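Local coordinates for glycosyl hydrolase 25 (Streptococcus pneumoniae, PDB 4FF5), which probably cleaves cell-wall peptidoglycan as a family 25 glycoside hydrolase and takes part in invasion of host cells, at residues A[152-157]-A[183-188]; A[117-122]-A[147-152]; A[210-215]-A[230-235]. One frame throughout, in Å; residues are numbered along the deposited sequence.

Contact 1: A[152-157]-A[183-188]; sequences WLDVED and GIYVGV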
loop_
_atom_site.group_PDB
_atom_site.type_symbol
_atom_site.label_atom_id
_atom_site.label_comp_id
_atom_site.label_asym_id
_atom_site.label_seq_id
_atom_site.Cartn_x
_atom_site.Cartn_y
_atom_site.Cartn_z
ATOM N N TRP A 152 2.915 -0.292 -4.746
ATOM C CA TRP A 152 1.848 0.721 -4.821
ATOM C C TRP A 152 2.376 2.135 -4.759
ATOM O O TRP A 152 3.246 2.458 -3.925
ATOM C CB TRP A 152 0.866 0.514 -3.663
ATOM C CG TRP A 152 0.038 -0.749 -3.759
ATOM C CD1 TRP A 152 0.283 -1.976 -3.161
ATOM C CD2 TRP A 152 -1.208 -0.932 -4.511
ATOM N NE1 TRP A 152 -0.701 -2.879 -3.467
ATOM C CE2 TRP A 152 -1.624 -2.320 -4.284
ATOM C CE3 TRP A 152 -1.997 -0.111 -5.325
ATOM C CZ2 TRP A 152 -2.790 -2.845 -4.838
ATOM C CZ3 TRP A 152 -3.155 -0.660 -5.897
ATOM C CH2 TRP A 152 -3.547 -1.986 -5.643
ATOM N N LEU A 153 1.819 3.002 -5.611
ATOM C CA LEU A 153 2.116 4.429 -5.597
ATOM C C LEU A 153 1.014 5.125 -4.838
ATOM O O LEU A 153 -0.138 5.122 -5.287
ATOM C CB LEU A 153 2.146 4.979 -7.042
ATOM C CG LEU A 153 3.493 4.832 -7.781
ATOM C CD1 LEU A 153 3.854 3.372 -8.021
ATOM C CD2 LEU A 153 3.466 5.648 -9.071
ATOM N N ASP A 154 1.347 5.679 -3.677
ATOM C CA ASP A 154 0.389 6.422 -2.853
ATOM C C ASP A 154 0.424 7.882 -3.310
ATOM O O ASP A 154 1.384 8.606 -3.042
ATOM C CB ASP A 154 0.737 6.250 -1.358
ATOM C CG ASP A 154 0.029 7.261 -0.453
ATOM O OD1 ASP A 154 -0.824 8.031 -0.924
ATOM O OD2 ASP A 154 0.377 7.334 0.727
ATOM N N VAL A 155 -0.614 8.295 -4.040
ATOM C CA VAL A 155 -0.660 9.623 -4.634
ATOM C C VAL A 155 -1.694 10.465 -3.892
ATOM O O VAL A 155 -2.888 10.136 -3.911
ATOM C CB VAL A 155 -1.037 9.535 -6.131
ATOM C CG1 VAL A 155 -1.122 10.926 -6.751
ATOM C CG2 VAL A 155 -0.010 8.678 -6.872
ATOM N N GLU A 156 -1.281 11.536 -3.228
ATOM C CA GLU A 156 -2.309 12.343 -2.567
ATOM C C GLU A 156 -2.109 13.836 -2.456
ATOM O O GLU A 156 -3.014 14.546 -2.024
ATOM C CB GLU A 156 -2.693 11.768 -1.221
ATOM C CG GLU A 156 -1.547 11.589 -0.257
ATOM C CD GLU A 156 -1.986 10.721 0.937
ATOM O OE1 GLU A 156 -2.377 11.321 1.935
ATOM O OE2 GLU A 156 -1.959 9.463 0.891
ATOM N N ASP A 157 -0.951 14.334 -2.827
ATOM C CA ASP A 157 -0.923 15.767 -3.076
ATOM C C ASP A 157 -0.102 16.184 -4.266
ATOM O O ASP A 157 0.777 15.443 -4.746
ATOM C CB ASP A 157 -0.616 16.568 -1.820
ATOM C CG ASP A 157 0.425 15.929 -0.990
ATOM O OD1 ASP A 157 0.204 15.851 0.243
ATOM O OD2 ASP A 157 1.428 15.473 -1.593
ATOM N N GLY A 183 0.529 -0.730 -8.800
ATOM C CA GLY A 183 -0.818 -0.216 -8.600
ATOM C C GLY A 183 -0.768 1.210 -8.129
ATOM O O GLY A 183 0.288 1.700 -7.701
ATOM N N ILE A 184 -1.906 1.893 -8.214
ATOM C CA ILE A 184 -1.985 3.288 -7.746
ATOM C C ILE A 184 -3.068 3.442 -6.666
ATOM O O ILE A 184 -4.169 2.976 -6.825
ATOM C CB ILE A 184 -2.221 4.304 -8.914
ATOM C CG1 ILE A 184 -2.287 5.738 -8.346
ATOM C CG2 ILE A 184 -3.498 3.942 -9.700
ATOM C CD1 ILE A 184 -2.261 6.838 -9.397
ATOM N N TYR A 185 -2.697 4.068 -5.548
ATOM C CA TYR A 185 -3.632 4.538 -4.546
ATOM C C TYR A 185 -3.890 6.040 -4.769
ATOM O O TYR A 185 -2.955 6.854 -4.807
ATOM C CB TYR A 185 -3.033 4.277 -3.163
ATOM C CG TYR A 185 -3.692 4.948 -1.971
ATOM C CD1 TYR A 185 -4.531 4.234 -1.131
ATOM C CD2 TYR A 185 -3.438 6.293 -1.666
ATOM C CE1 TYR A 185 -5.084 4.828 -0.000
ATOM C CE2 TYR A 185 -3.996 6.897 -0.542
ATOM C CZ TYR A 185 -4.815 6.172 0.275
ATOM O OH TYR A 185 -5.357 6.791 1.393
ATOM N N VAL A 186 -5.161 6.396 -4.937
ATOM C CA VAL A 186 -5.513 7.806 -5.167
ATOM C C VAL A 186 -6.980 8.049 -4.787
ATOM O O VAL A 186 -7.835 7.198 -5.043
ATOM C CB VAL A 186 -5.169 8.229 -6.632
ATOM C CG1 VAL A 186 -5.937 7.423 -7.681
ATOM C CG2 VAL A 186 -5.351 9.734 -6.844
ATOM N N GLY A 187 -7.264 9.188 -4.161
ATOM C CA GLY A 187 -8.664 9.538 -3.846
ATOM C C GLY A 187 -9.396 9.933 -5.123
ATOM O O GLY A 187 -8.769 10.348 -6.119
ATOM N N VAL A 188 -10.727 9.819 -5.113
ATOM C CA VAL A 188 -11.506 10.081 -6.327
ATOM C C VAL A 188 -11.399 11.562 -6.755
ATOM O O VAL A 188 -11.172 11.876 -7.943
ATOM C CB VAL A 188 -12.985 9.670 -6.147
ATOM C CG1 VAL A 188 -13.805 10.143 -7.341
ATOM C CG2 VAL A 188 -13.089 8.150 -5.986
HETATM O O HOH W 1 -5.320 11.021 -3.303
HETATM O O HOH W 2 -2.453 7.223 3.271
#
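The beta-alpha-beta unit of strand 151-155, helix 163-177 and strand 182-186 closes here, its two strands parallel. Both backbone polar atoms of Leu153 are gripped. Its N donates to Gly183 O in the carbonyl plane (2.9 Å), and Leu153 O accepts from Tyr185 N (2.8 Å), which sits above the carbonyl plane. Val155 N donates to Tyr185 O, nearly along the C=O axis. Trp152 has CG anti to its carbonyl carbon (chi1 -69°), which brings its six-membered ring across Gly183, with CE3 3.3 Å from Gly183 C; the ring occupies the place where a side chain at Gly183 would stand. In the TIM barrel of this family the C-terminal ends of the strands line the active-site mouth, and Asp154-Val155-Glu156 matches the Asp-x-Glu pattern of GH25 lysozymes, consistent with the pair being the active-site acids, as in relatives. Asp154 and Tyr185, both with CG anti to the backbone N, lie alongside each other with carboxylate and ring planes 76° apart and Asp154 OD1 3.2 Å from Tyr185 CD2. Glu156 crosses the same ring obliquely, its OE2 3.6 Å from Tyr185 CE2. Asp154 OD1 and Glu156 OE2 are 2.6 Å apart, so one acid probably keeps a proton. Tyr185 OH is hydrogen-bonded to Gln230. On the other side of the sheet, Val155 CG2 touches Ile184 CD1 at 3.9 Å, and both residues pack on Val167 of helix 163-177. Where the backbones part, a water donates to Val155 O and accepts from Gly187 N, the N-cap residue of helix 188-193.

Contact 2: A[117-122]-A[147-152]; sequences PVAVYA and SPSYYW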
loop_
_atom_site.group_PDB
_atom_site.type_symbol
_atom_site.label_atom_id
_atom_site.label_comp_id
_atom_site.label_asym_id
_atom_site.label_seq_id
_atom_site.Cartn_x
_atom_site.Cartn_y
_atom_site.Cartn_z
ATOM N N PRO A 117 1.050 -12.537 3.268
ATOM C CA PRO A 117 1.610 -11.909 2.087
ATOM C C PRO A 117 1.679 -10.384 2.274
ATOM O O PRO A 117 0.786 -9.775 2.880
ATOM C CB PRO A 117 0.647 -12.329 0.983
ATOM C CG PRO A 117 -0.659 -12.500 1.675
ATOM C CD PRO A 117 -0.342 -12.980 3.057
ATOM N N VAL A 118 2.749 -9.791 1.753
ATOM C CA VAL A 118 3.067 -8.406 2.028
ATOM C C VAL A 118 3.393 -7.716 0.715
ATOM O O VAL A 118 4.215 -8.201 -0.072
ATOM C CB VAL A 118 4.299 -8.295 2.968
ATOM C CG1 VAL A 118 4.651 -6.835 3.238
ATOM C CG2 VAL A 118 4.039 -9.030 4.277
ATOM N N ALA A 119 2.735 -6.586 0.491
ATOM C CA ALA A 119 3.025 -5.707 -0.621
ATOM C C ALA A 119 3.654 -4.454 -0.034
ATOM O O ALA A 119 3.738 -4.321 1.190
ATOM C CB ALA A 119 1.729 -5.375 -1.353
ATOM N N VAL A 120 4.081 -3.525 -0.891
ATOM C CA VAL A 120 4.743 -2.331 -0.405
ATOM C C VAL A 120 4.151 -1.077 -1.047
ATOM O O VAL A 120 3.539 -1.163 -2.107
ATOM C CB VAL A 120 6.286 -2.372 -0.636
ATOM C CG1 VAL A 120 6.957 -3.394 0.303
ATOM C CG2 VAL A 120 6.640 -2.586 -2.113
ATOM N N TYR A 121 4.365 0.081 -0.428
ATOM C CA TYR A 121 3.961 1.353 -1.043
ATOM C C TYR A 121 4.961 2.491 -0.832
ATOM O O TYR A 121 5.760 2.468 0.098
ATOM C CB TYR A 121 2.532 1.780 -0.606
ATOM C CG TYR A 121 2.356 2.464 0.763
ATOM C CD1 TYR A 121 2.407 3.859 0.877
ATOM C CD2 TYR A 121 2.042 1.717 1.907
ATOM C CE1 TYR A 121 2.216 4.490 2.099
ATOM C CE2 TYR A 121 1.813 2.334 3.131
ATOM C CZ TYR A 121 1.919 3.714 3.218
ATOM O OH TYR A 121 1.688 4.311 4.413
ATOM N N ALA A 122 4.879 3.491 -1.694
ATOM C CA ALA A 122 5.687 4.707 -1.577
ATOM C C ALA A 122 4.791 5.915 -1.701
ATOM O O ALA A 122 3.949 5.959 -2.589
ATOM C CB ALA A 122 6.754 4.733 -2.669
ATOM N N SER A 147 10.838 -9.420 -2.172
ATOM C CA SER A 147 9.894 -10.026 -3.126
ATOM C C SER A 147 8.457 -9.657 -2.772
ATOM O O SER A 147 7.615 -10.552 -2.582
ATOM C CB SER A 147 10.036 -11.556 -3.156
ATOM O OG SER A 147 11.323 -11.923 -3.616
ATOM N N PRO A 148 8.168 -8.340 -2.681
ATOM C CA PRO A 148 6.805 -7.957 -2.302
ATOM C C PRO A 148 5.781 -8.397 -3.356
ATOM O O PRO A 148 6.113 -8.522 -4.543
ATOM C CB PRO A 148 6.888 -6.436 -2.192
ATOM C CG PRO A 148 8.008 -6.043 -3.093
ATOM C CD PRO A 148 9.000 -7.164 -3.011
ATOM N N SER A 149 4.553 -8.643 -2.914
ATOM C CA SER A 149 3.498 -9.120 -3.806
ATOM C C SER A 149 2.997 -8.056 -4.794
ATOM O O SER A 149 2.356 -8.395 -5.786
ATOM C CB SER A 149 2.329 -9.665 -2.992
ATOM O OG SER A 149 1.593 -8.596 -2.397
ATOM N N TYR A 150 3.263 -6.778 -4.502
ATOM C CA TYR A 150 2.779 -5.677 -5.315
ATOM C C TYR A 150 3.541 -4.417 -4.917
ATOM O O TYR A 150 3.984 -4.293 -3.779
ATOM C CB TYR A 150 1.280 -5.463 -5.073
ATOM C CG TYR A 150 0.436 -5.423 -6.331
ATOM C CD1 TYR A 150 -0.183 -6.582 -6.811
ATOM C CD2 TYR A 150 0.251 -4.231 -7.039
ATOM C CE1 TYR A 150 -0.960 -6.557 -7.968
ATOM C CE2 TYR A 150 -0.528 -4.194 -8.192
ATOM C CZ TYR A 150 -1.134 -5.361 -8.646
ATOM O OH TYR A 150 -1.900 -5.342 -9.799
ATOM N N TYR A 151 3.675 -3.487 -5.848
ATOM C CA TYR A 151 4.233 -2.179 -5.535
ATOM C C TYR A 151 3.141 -1.140 -5.741
ATOM O O TYR A 151 2.514 -1.118 -6.794
ATOM C CB TYR A 151 5.374 -1.868 -6.487
ATOM C CG TYR A 151 6.572 -2.753 -6.330
ATOM C CD1 TYR A 151 6.645 -4.008 -6.966
ATOM C CD2 TYR A 151 7.667 -2.319 -5.590
ATOM C CE1 TYR A 151 7.784 -4.812 -6.823
ATOM C CE2 TYR A 151 8.801 -3.113 -5.444
ATOM C CZ TYR A 151 8.861 -4.349 -6.062
ATOM O OH TYR A 151 10.018 -5.103 -5.890
ATOM N N TRP A 152 2.915 -0.292 -4.746
ATOM C CA TRP A 152 1.848 0.721 -4.821
ATOM C C TRP A 152 2.376 2.135 -4.759
ATOM O O TRP A 152 3.246 2.458 -3.925
ATOM C CB TRP A 152 0.866 0.514 -3.663
ATOM C CG TRP A 152 0.038 -0.749 -3.759
ATOM C CD1 TRP A 152 0.283 -1.976 -3.161
ATOM C CD2 TRP A 152 -1.208 -0.932 -4.511
ATOM N NE1 TRP A 152 -0.701 -2.879 -3.467
ATOM C CE2 TRP A 152 -1.624 -2.320 -4.284
ATOM C CE3 TRP A 152 -1.997 -0.111 -5.325
ATOM C CZ2 TRP A 152 -2.790 -2.845 -4.838
ATOM C CZ3 TRP A 152 -3.155 -0.660 -5.897
ATOM C CH2 TRP A 152 -3.547 -1.986 -5.643
#
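Val120 packs its CG2 methyl against both Pro148 and Tyr151, 3.8 Å from Pro148 CG and 3.6 Å from Tyr151 CD2. Val120 and Tyr151 run side by side in the same direction, whereas Pro148 crosses obliquely. The contact joins strands 118-123 and 151-155, neighbouring parallel strands of the TIM barrel linked by helix 129-143 as a beta-alpha-beta unit, and the group around Val120 faces that helix, packing on Phe139 and Ala143. CG2 reaches this spot from the crowded position between the backbone N and the carbonyl carbon, and CG1 stands anti to the latter.

The pairing starts before strand 151-155 becomes regular. Ser149 N donates almost straight to Val118 O (172° at the hydrogen), although it lies above the carbonyl plane. Val120 then uses both backbone polar atoms: its N donates to Tyr150 O in the carbonyl plane, and its O accepts from Trp152 N at 2.8 Å in a more bent bond (141° at the hydrogen). On the face that carries Tyr121 and Trp152, turned to the barrel interior, the two CB atoms are 3.7 Å apart, but the phenol of Tyr121 extends clear of Trp152. Val120 O also lies in the plane of the indole at its edge, 3.5 Å from Trp152 CD1. Tyr150 comes over one face of the same indole, with CD2 offset toward the rim. Ala119 CB lies at the indole edge, near its plane, and touches Tyr150 CB. Ser149 OG and Tyr150 OH find their polar partners elsewhere, in Leu262 O and Thr202 OG1. At the far end, Trp152 O accepts from Ala122 N at 3.0 Å, nearly along the C=O axis, and also meets Tyr121 CA at 3.2 Å.

Contact 3: A[210-215]-A[230-235]; sequences GSDSGF and QYTSKG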
loop_
_atom_site.group_PDB
_atom_site.type_symbol
_atom_site.label_atom_id
_atom_site.label_comp_id
_atom_site.label_asym_id
_atom_site.label_seq_id
_atom_site.Cartn_x
_atom_site.Cartn_y
_atom_site.Cartn_z
ATOM N N GLY A 210 -15.912 7.819 4.914
ATOM C CA GLY A 210 -17.092 8.441 5.514
ATOM C C GLY A 210 -16.639 9.321 6.667
ATOM O O GLY A 210 -15.812 10.210 6.486
ATOM N N SER A 211 -17.162 9.040 7.859
ATOM C CA SER A 211 -16.827 9.777 9.085
ATOM C C SER A 211 -15.521 9.307 9.745
ATOM O O SER A 211 -15.034 9.947 10.696
ATOM C CB SER A 211 -17.959 9.637 10.110
ATOM O OG SER A 211 -17.955 8.331 10.675
ATOM N N ASP A 212 -14.972 8.189 9.252
ATOM C CA ASP A 212 -13.742 7.589 9.787
ATOM C C ASP A 212 -13.945 7.006 11.200
ATOM O O ASP A 212 -13.235 7.354 12.149
ATOM C CB ASP A 212 -12.587 8.591 9.773
ATOM C CG ASP A 212 -11.243 7.918 9.595
ATOM O OD1 ASP A 212 -11.205 6.684 9.440
ATOM O OD2 ASP A 212 -10.220 8.620 9.613
ATOM N N SER A 213 -14.923 6.107 11.300
ATOM C CA SER A 213 -15.389 5.521 12.559
ATOM C C SER A 213 -14.624 4.265 12.961
ATOM O O SER A 213 -14.776 3.777 14.082
ATOM C CB SER A 213 -16.848 5.130 12.384
ATOM O OG SER A 213 -16.924 4.070 11.436
ATOM N N GLY A 214 -13.826 3.730 12.042
ATOM C CA GLY A 214 -13.180 2.432 12.220
ATOM C C GLY A 214 -13.863 1.297 11.501
ATOM O O GLY A 214 -13.381 0.145 11.522
ATOM N N PHE A 215 -14.999 1.610 10.874
ATOM C CA PHE A 215 -15.854 0.605 10.236
ATOM C C PHE A 215 -16.185 1.027 8.824
ATOM O O PHE A 215 -16.123 2.228 8.503
ATOM C CB PHE A 215 -17.127 0.397 11.070
ATOM C CG PHE A 215 -16.833 -0.061 12.467
ATOM C CD1 PHE A 215 -16.584 -1.405 12.725
ATOM C CD2 PHE A 215 -16.719 0.861 13.507
ATOM C CE1 PHE A 215 -16.267 -1.826 14.006
ATOM C CE2 PHE A 215 -16.393 0.439 14.791
ATOM C CZ PHE A 215 -16.163 -0.902 15.034
ATOM N N GLN A 230 -9.593 1.459 0.887
ATOM C CA GLN A 230 -9.140 1.828 2.208
ATOM C C GLN A 230 -10.297 2.493 2.954
ATOM O O GLN A 230 -10.654 3.636 2.646
ATOM C CB GLN A 230 -7.977 2.793 2.113
ATOM C CG GLN A 230 -7.229 2.919 3.438
ATOM C CD GLN A 230 -6.135 3.948 3.346
ATOM O OE1 GLN A 230 -6.415 5.155 3.164
ATOM N NE2 GLN A 230 -4.878 3.505 3.516
ATOM N N TYR A 231 -10.896 1.793 3.920
ATOM C CA TYR A 231 -12.177 2.279 4.455
ATOM C C TYR A 231 -12.131 3.092 5.754
ATOM O O TYR A 231 -13.118 3.738 6.112
ATOM C CB TYR A 231 -13.227 1.156 4.532
ATOM C CG TYR A 231 -13.002 0.068 5.582
ATOM C CD1 TYR A 231 -13.327 0.274 6.920
ATOM C CD2 TYR A 231 -12.513 -1.189 5.209
ATOM C CE1 TYR A 231 -13.152 -0.728 7.877
ATOM C CE2 TYR A 231 -12.340 -2.202 6.149
ATOM C CZ TYR A 231 -12.670 -1.975 7.466
ATOM O OH TYR A 231 -12.495 -2.996 8.382
ATOM N N THR A 232 -11.000 3.050 6.463
ATOM C CA THR A 232 -10.827 3.828 7.688
ATOM C C THR A 232 -9.338 3.997 7.997
ATOM O O THR A 232 -8.511 3.190 7.550
ATOM C CB THR A 232 -11.569 3.179 8.898
ATOM O OG1 THR A 232 -11.532 4.058 10.014
ATOM C CG2 THR A 232 -10.950 1.830 9.287
ATOM N N SER A 233 -9.003 5.062 8.721
ATOM C CA SER A 233 -7.666 5.221 9.300
ATOM C C SER A 233 -7.682 4.936 10.805
ATOM O O SER A 233 -6.670 5.115 11.488
ATOM C CB SER A 233 -7.124 6.630 9.022
ATOM O OG SER A 233 -7.811 7.631 9.768
ATOM N N LYS A 234 -8.832 4.508 11.324
ATOM C CA LYS A 234 -9.023 4.377 12.773
ATOM C C LYS A 234 -9.517 2.998 13.161
ATOM O O LYS A 234 -10.272 2.832 14.109
ATOM C CB LYS A 234 -9.926 5.494 13.294
ATOM C CG LYS A 234 -9.413 6.849 12.823
ATOM C CD LYS A 234 -9.894 8.025 13.638
ATOM C CE LYS A 234 -8.957 9.197 13.384
ATOM N NZ LYS A 234 -9.499 10.488 13.904
ATOM N N GLY A 235 -9.080 2.004 12.402
ATOM C CA GLY A 235 -9.358 0.626 12.732
ATOM C C GLY A 235 -8.618 0.163 13.978
ATOM O O GLY A 235 -7.625 0.767 14.397
HETATM O O HOH W 3 -13.755 -2.466 10.755
#
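The phenol ring of Tyr231 has Gly214 O and a water at its edge, in plane; Phe215 C, the carbonyl carbon, approaches the same ring obliquely, 3.5 Å from Tyr231 CD1. The water bridges Gly214 O, to which it donates, and Tyr231 OH. At the edge of the Phe215 ring, also in plane, lies Ser213 OG, which accepts from Phe215 N in an ST turn and is also hydrogen-bonded to Glu217.

The third flat group, the carboxylate of Asp212, carries the contact. OD1 takes two donors, Thr232 OG1 at 2.7 Å nearly along the C-O axis and Ser233 N at 2.8 Å on the syn lone pair. OD2 turns its own syn lone pair to Ser233 OG, 2.6 Å away, so three bonds fix the group's rotation. Thr232 OG1, anti to its backbone N, donates to Asp212 and accepts from Lys234 N at 3.0 Å, closing a second ST turn; Gly214 N adds a weak bond. The aliphatic part of Lys234 runs past Asp212, with CD 3.7 Å from Asp212 O. Its NZ remains 4.7 Å from Asp212 OD2, short of a salt bridge but near enough that the opposite charges may attract weakly. Gly214 CA sits 3.5 Å from Lys234 O, and the phi of 100° suits a residue without a side chain.

The loop after strand 203-207 is thus pinned to the corner at Ser233, where the chain leaves strand 228-232 for strand 234-235, while Tyr231 packs on Ile246 and Ser233 on Asp245, both of strand 244-249.

Overall arrangement
Contacts 1 and 2 share Trp152 and strand 151-155, so together they lay three parallel strands of the barrel side by side; their centres are about 14 Å apart. Between them, Asp154 N probably donates to Ala122 O at 2.8 Å and Gly183 N to Tyr151 O. Contact 3 lies further round the sheet, its centre about 17 Å from that of contact 1 and about 22 Å from that of contact 2. It reaches contact 1, with its presumed active-site acids, through Tyr185 OH and Gln230 OE1, 2.6 Å apart, a probable hydrogen bond. Gln230 NE2 is also hydrogen-bonded to Asp56, so these side chains link strands 182-186, 228-232 and 54-57.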